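Local coordinates for carboxymuconolactone decarboxylase family protein (Methanocaldococcus jannaschii, PDB 3D7I) that belongs to the carboxymuconolactone decarboxylase family, possibly takes part in oxygen detoxification and may have a peroxiredoxin-like activity, at the interface of chains A and B. Coordinates in Å, arbitrary orientation; residue numbers count along the deposited sequence, not the author numbering. Chains: chain A/B, carboxymuconolactone decarboxylase family protein.

The interface of chains A and B. Residues chain A 21-22, 25, 28-29; chain B 25, 28-29, 32-33.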
loop_
_atom_site.group_PDB
_atom_site.type_symbol
_atom_site.label_atom_id
_atom_site.label_comp_id
_atom_site.label_asym_id
_atom_site.label_seq_id
_atom_site.Cartn_x
_atom_site.Cartn_y
_atom_site.Cartn_z
ATOM N N ASP A 21 7.994 28.713 2.359
ATOM C CA ASP A 21 8.333 28.301 0.991
ATOM C C ASP A 21 7.651 26.965 0.650
ATOM O O ASP A 21 7.095 26.788 -0.440
ATOM C CB ASP A 21 9.847 28.165 0.809
ATOM C CG ASP A 21 10.575 29.473 0.735
ATOM O OD1 ASP A 21 9.966 30.557 0.709
ATOM O OD2 ASP A 21 11.823 29.410 0.711
ATOM N N LEU A 22 7.695 26.005 1.571
ATOM C CA LEU A 22 7.050 24.705 1.351
ATOM C C LEU A 22 5.539 24.886 1.193
ATOM O O LEU A 22 4.936 24.341 0.289
ATOM C CB LEU A 22 7.354 23.796 2.531
ATOM C CG LEU A 22 6.841 22.356 2.440
ATOM C CD1 LEU A 22 7.491 21.650 1.243
ATOM C CD2 LEU A 22 7.145 21.672 3.752
ATOM N N ILE A 25 4.733 26.368 -2.275
ATOM C CA ILE A 25 4.761 25.378 -3.371
ATOM C C ILE A 25 3.599 24.380 -3.283
ATOM O O ILE A 25 3.027 23.981 -4.329
ATOM C CB ILE A 25 6.139 24.692 -3.532
ATOM C CG1 ILE A 25 6.203 23.955 -4.882
ATOM C CG2 ILE A 25 6.421 23.734 -2.387
ATOM C CD1 ILE A 25 6.026 24.857 -6.087
ATOM N N LYS A 28 0.585 26.106 -4.774
ATOM C CA LYS A 28 0.766 26.170 -6.222
ATOM C C LYS A 28 0.616 24.802 -6.881
ATOM O O LYS A 28 0.011 24.676 -7.952
ATOM C CB LYS A 28 2.105 26.828 -6.564
ATOM C CG LYS A 28 2.111 28.287 -6.109
ATOM C CD LYS A 28 3.193 29.184 -6.736
ATOM C CE LYS A 28 4.587 28.785 -6.345
ATOM N NZ LYS A 28 5.496 29.953 -6.546
ATOM N N LEU A 29 1.154 23.777 -6.241
ATOM C CA LEU A 29 0.968 22.403 -6.676
ATOM C C LEU A 29 -0.513 22.058 -6.756
ATOM O O LEU A 29 -1.016 21.587 -7.807
ATOM C CB LEU A 29 1.667 21.432 -5.741
ATOM C CG LEU A 29 1.486 19.939 -6.120
ATOM C CD1 LEU A 29 2.230 19.638 -7.418
ATOM C CD2 LEU A 29 1.922 19.060 -4.925
ATOM N N ILE B 25 6.310 23.482 -11.451
ATOM C CA ILE B 25 5.977 23.264 -10.034
ATOM C C ILE B 25 6.605 21.975 -9.515
ATOM O O ILE B 25 7.022 21.925 -8.357
ATOM C CB ILE B 25 4.461 23.369 -9.706
ATOM C CG1 ILE B 25 4.247 23.598 -8.200
ATOM C CG2 ILE B 25 3.660 22.151 -10.213
ATOM C CD1 ILE B 25 4.842 24.896 -7.648
ATOM N N LYS B 28 10.191 22.877 -8.681
ATOM C CA LYS B 28 10.184 23.620 -7.415
ATOM C C LYS B 28 9.846 22.778 -6.195
ATOM O O LYS B 28 10.461 22.990 -5.147
ATOM C CB LYS B 28 9.221 24.819 -7.485
ATOM C CG LYS B 28 9.672 25.896 -8.423
ATOM C CD LYS B 28 8.650 27.041 -8.497
ATOM C CE LYS B 28 9.253 28.220 -9.271
ATOM N NZ LYS B 28 8.197 29.129 -9.753
ATOM N N LEU B 29 8.882 21.868 -6.302
ATOM C CA LEU B 29 8.542 20.967 -5.213
ATOM C C LEU B 29 9.772 20.158 -4.823
ATOM O O LEU B 29 10.128 20.050 -3.656
ATOM C CB LEU B 29 7.404 20.038 -5.616
ATOM C CG LEU B 29 7.020 18.981 -4.607
ATOM C CD1 LEU B 29 6.373 19.666 -3.398
ATOM C CD2 LEU B 29 6.052 17.973 -5.267
ATOM N N THR B 32 12.483 22.434 -3.191
ATOM C CA THR B 32 12.072 22.906 -1.872
ATOM C C THR B 32 12.081 21.770 -0.842
ATOM O O THR B 32 12.583 21.912 0.299
ATOM C CB THR B 32 10.714 23.581 -1.955
ATOM O OG1 THR B 32 10.798 24.684 -2.875
ATOM C CG2 THR B 32 10.287 24.128 -0.595
ATOM N N VAL B 33 11.553 20.609 -1.236
ATOM C CA VAL B 33 11.585 19.436 -0.374
ATOM C C VAL B 33 13.004 19.162 0.100
ATOM O O VAL B 33 13.225 18.901 1.289
ATOM C CB VAL B 33 10.968 18.214 -1.070
ATOM C CG1 VAL B 33 11.468 16.857 -0.465
ATOM C CG2 VAL B 33 9.442 18.323 -1.007
HETATM O O HOH W 1 5.682 28.932 -9.311
#
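Helix 20-33 of chain A runs antiparallel to helix 20-33 of chain B about a two-fold axis, with backbone torsions that stay helical at every contact residue. On the axis A:Ile25 meets its twin B:Ile25, the two side chains sliding past each other in opposite directions. Each holds CG1 anti to the backbone N (chi1 -166° in chain A, -161° in chain B), which sends the ethyl branch across to the partner helix. Their CD1 tips are modelled too close to coexist, so that overlap carries no meaning. The A:Ile25 CD1 tip, as modelled, lies 3.5 Å from B:Lys28 CB. Firmer support comes from A:Ile25 CG1, 3.8 Å from B:Leu29 CA, the two side chains crossing at about a right angle. The twin contacts put B:Ile25 against A:Lys28 and A:Leu29. The lysine stems pass along the isoleucine tips, A:Lys28 bent at chi3 (-65°) and B:Lys28 extended, and bring their amines together on one side. One water joins their amines, 3.0 Å from A:Lys28 NZ and 2.6 Å from B:Lys28 NZ, and probably eases the repulsion of like charges. Farther along, B:Thr32 CG2, anti to the backbone N, points at the backbone of A:Leu22, with CA 3.8 Å away. Its OG1 turns back to donate to B:Lys28 O at 2.9 Å, from above the carbonyl plane, which helps to hold OG1 beside the backbone N and CG2 turned towards chain A. A serine at B:Thr32 would remove CG2 and would probably loosen the packing against A:Leu22. Helix 20-33 is the second in an all-helical chain, following helix 10-18, and its pairing joins two of the six copies in the deposited assembly, a contact that may not be the biological one.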